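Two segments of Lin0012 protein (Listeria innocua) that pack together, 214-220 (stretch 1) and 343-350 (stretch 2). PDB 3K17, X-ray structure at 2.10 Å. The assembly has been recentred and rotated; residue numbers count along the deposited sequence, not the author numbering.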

# COMPACT_ATOMS: atom_id res chain seq x y z
N THR A 214 -47.97 -27.96 -16.54
CA THR A 214 -46.63 -28.50 -16.30
C THR A 214 -45.56 -27.40 -16.40
O THR A 214 -45.55 -26.62 -17.34
CB THR A 214 -46.27 -29.60 -17.34
OG1 THR A 214 -47.21 -30.68 -17.25
CG2 THR A 214 -44.86 -30.17 -17.06
N PHE A 215 -44.67 -27.36 -15.41
CA PHE A 215 -43.59 -26.38 -15.38
C PHE A 215 -42.30 -27.02 -15.90
O PHE A 215 -41.86 -28.05 -15.40
CB PHE A 215 -43.37 -25.90 -13.95
CG PHE A 215 -42.44 -24.72 -13.82
CD1 PHE A 215 -42.79 -23.48 -14.34
CD2 PHE A 215 -41.24 -24.84 -13.12
CE1 PHE A 215 -41.97 -22.37 -14.15
CE2 PHE A 215 -40.41 -23.74 -12.94
CZ PHE A 215 -40.77 -22.51 -13.45
N SER A 216 -41.69 -26.40 -16.92
CA SER A 216 -40.46 -26.93 -17.49
C SER A 216 -39.27 -25.99 -17.26
O SER A 216 -39.41 -24.78 -17.39
CB SER A 216 -40.64 -27.19 -18.99
OG SER A 216 -41.58 -28.22 -19.22
N VAL A 217 -38.12 -26.57 -16.93
CA VAL A 217 -36.91 -25.78 -16.68
C VAL A 217 -35.82 -26.15 -17.70
O VAL A 217 -35.51 -27.33 -17.88
CB VAL A 217 -36.36 -26.03 -15.25
CG1 VAL A 217 -35.12 -25.16 -15.00
CG2 VAL A 217 -37.44 -25.71 -14.22
N GLY A 218 -35.27 -25.15 -18.37
CA GLY A 218 -34.23 -25.40 -19.35
C GLY A 218 -33.00 -24.52 -19.16
O GLY A 218 -33.11 -23.30 -19.19
N TRP A 219 -31.84 -25.14 -18.97
CA TRP A 219 -30.59 -24.40 -18.78
C TRP A 219 -29.95 -24.09 -20.13
O TRP A 219 -29.69 -24.99 -20.93
CB TRP A 219 -29.62 -25.22 -17.93
CG TRP A 219 -28.33 -24.52 -17.62
CD1 TRP A 219 -28.18 -23.28 -17.06
CD2 TRP A 219 -27.01 -25.05 -17.78
NE1 TRP A 219 -26.85 -23.02 -16.85
CE2 TRP A 219 -26.11 -24.09 -17.28
CE3 TRP A 219 -26.49 -26.26 -18.28
CZ2 TRP A 219 -24.72 -24.28 -17.27
CZ3 TRP A 219 -25.10 -26.46 -18.27
CH2 TRP A 219 -24.23 -25.47 -17.77
N THR A 220 -29.69 -22.81 -20.39
CA THR A 220 -29.11 -22.40 -21.66
C THR A 220 -27.62 -22.69 -21.75
O THR A 220 -27.02 -22.48 -22.81
CB THR A 220 -29.32 -20.90 -21.91
OG1 THR A 220 -28.58 -20.15 -20.93
CG2 THR A 220 -30.79 -20.54 -21.82
N GLY A 343 -29.55 -27.56 -27.83
CA GLY A 343 -28.41 -27.54 -26.91
C GLY A 343 -28.76 -27.17 -25.48
O GLY A 343 -27.89 -27.11 -24.61
N ILE A 344 -30.05 -26.90 -25.24
CA ILE A 344 -30.54 -26.54 -23.91
C ILE A 344 -30.63 -27.80 -23.05
O ILE A 344 -31.08 -28.84 -23.53
CB ILE A 344 -31.94 -25.88 -24.02
CG1 ILE A 344 -31.82 -24.51 -24.68
CG2 ILE A 344 -32.59 -25.78 -22.63
CD1 ILE A 344 -33.12 -24.01 -25.30
N LYS A 345 -30.17 -27.73 -21.81
CA LYS A 345 -30.24 -28.90 -20.93
C LYS A 345 -31.51 -28.85 -20.09
O LYS A 345 -31.74 -27.90 -19.35
CB LYS A 345 -29.03 -28.98 -19.99
CG LYS A 345 -29.11 -30.18 -19.05
CD LYS A 345 -27.89 -30.33 -18.14
CE LYS A 345 -26.64 -30.71 -18.93
NZ LYS A 345 -26.93 -31.84 -19.86
N HIS A 346 -32.32 -29.90 -20.22
CA HIS A 346 -33.56 -30.00 -19.46
C HIS A 346 -33.22 -30.31 -18.01
O HIS A 346 -32.38 -31.16 -17.74
CB HIS A 346 -34.42 -31.12 -20.05
CG HIS A 346 -35.68 -31.41 -19.29
ND1 HIS A 346 -36.55 -30.41 -18.88
CD2 HIS A 346 -36.25 -32.58 -18.92
CE1 HIS A 346 -37.60 -30.96 -18.31
NE2 HIS A 346 -37.45 -32.27 -18.32
N LEU A 347 -33.85 -29.62 -17.07
CA LEU A 347 -33.63 -29.90 -15.66
C LEU A 347 -34.95 -30.39 -15.05
O LEU A 347 -35.80 -29.58 -14.65
CB LEU A 347 -33.13 -28.64 -14.91
CG LEU A 347 -31.82 -28.00 -15.40
CD1 LEU A 347 -31.41 -26.86 -14.46
CD2 LEU A 347 -30.72 -29.05 -15.44
N PRO A 348 -35.17 -31.72 -15.03
CA PRO A 348 -36.40 -32.31 -14.47
C PRO A 348 -36.80 -31.56 -13.20
O PRO A 348 -36.00 -31.41 -12.27
CB PRO A 348 -35.99 -33.75 -14.22
CG PRO A 348 -35.10 -34.03 -15.43
CD PRO A 348 -34.25 -32.77 -15.53
N PHE A 349 -38.04 -31.10 -13.16
CA PHE A 349 -38.52 -30.30 -12.05
C PHE A 349 -39.72 -30.78 -11.24
O PHE A 349 -40.63 -31.41 -11.76
CB PHE A 349 -38.84 -28.89 -12.58
CG PHE A 349 -39.60 -28.01 -11.60
CD1 PHE A 349 -38.92 -27.09 -10.79
CD2 PHE A 349 -40.99 -28.10 -11.48
CE1 PHE A 349 -39.62 -26.29 -9.89
CE2 PHE A 349 -41.69 -27.30 -10.58
CZ PHE A 349 -41.00 -26.39 -9.78
N HIS A 350 -39.68 -30.46 -9.96
CA HIS A 350 -40.78 -30.66 -9.03
C HIS A 350 -40.44 -29.70 -7.89
O HIS A 350 -39.26 -29.48 -7.57
CB HIS A 350 -41.03 -32.13 -8.59
CG HIS A 350 -39.89 -32.82 -7.92
ND1 HIS A 350 -38.98 -33.59 -8.61
CD2 HIS A 350 -39.57 -32.95 -6.61
CE1 HIS A 350 -38.15 -34.17 -7.76
NE2 HIS A 350 -38.48 -33.79 -6.54
O HOH W 1 -38.24 -29.16 -15.98

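How does stretch 2 first meet stretch 1 as it leaves the helix before it? Gly-343 is the first residue to abandon helical angles, closing a Schellman motif with a positive phi that suits glycine: a CB there would be jammed against the carbonyl oxygen of the preceding residue. Ile-344 then makes the first close approach. Its CA lies 3.5 Å from Trp-219 O in a CA-H...O contact, and its CG2 sits 3.7 Å from Gly-218 CA. That closeness depends on the bare glycine, since an ideal CB on Gly-218 would fall 3.0 Å from Ile-344 CG2, a clash.

What holds the two backbones in register? Lys-345 and Trp-219 form an antiparallel hydrogen-bonded pair, bonded in both directions: Lys-345 N donates to Trp-219 O at 2.9 Å, and Trp-219 N donates to Lys-345 O at 2.8 Å. The same Lys-345 O receives a CA-H...O contact from Gly-218 CA at 3.5 Å. Both side chains of the pair lie on one face of the sheet, where Lys-345 CB approaches the edge of the indole, 4.1 Å from Trp-219 CE3, while the end of the lysine leads away.

How does the pairing continue through His-346 and Leu-347? His-346 faces Gly-218 as an antiparallel non-hydrogen-bonded pair, their CA atoms 4.6 Å apart, so no backbone bonds join these two. The imidazole instead reaches the neighbouring carbonyl, with a weak hydrogen bond from His-346 ND1 to Val-217 O at 3.4 Å. That oxygen has a stronger partner in Leu-347 N, at 2.9 Å and nearly linear. The return bond is replaced by a water, which accepts from Val-217 N and donates to Leu-347 O, each at 2.8 Å; the water thus bridges a gap between the backbones that a direct bond does not close. The leucine side chain adds apolar contacts, with CB 4.0 Å from Val-217 CG1 and CD1 4.2 Å from Trp-219 CB.

What keeps the stretches together once the direct backbone bonds end? Pro-348 points away and makes no contact, but Phe-349 turns its CA-to-CB bond back toward stretch 1. Its CB packs 3.8 Å from Val-217 CG2, so the valine touches both Leu-347 and Phe-349. Farther out, the edge of Phe-215 meets the face of Phe-349, with ring centroids 4.8 Å apart, planes at 67°, and Phe-215 CD2 3.6 Å from Phe-349 CE2. Aromatic and aliphatic packing therefore extends the contact beyond the paired strands, until His-350 points away and the contact ends.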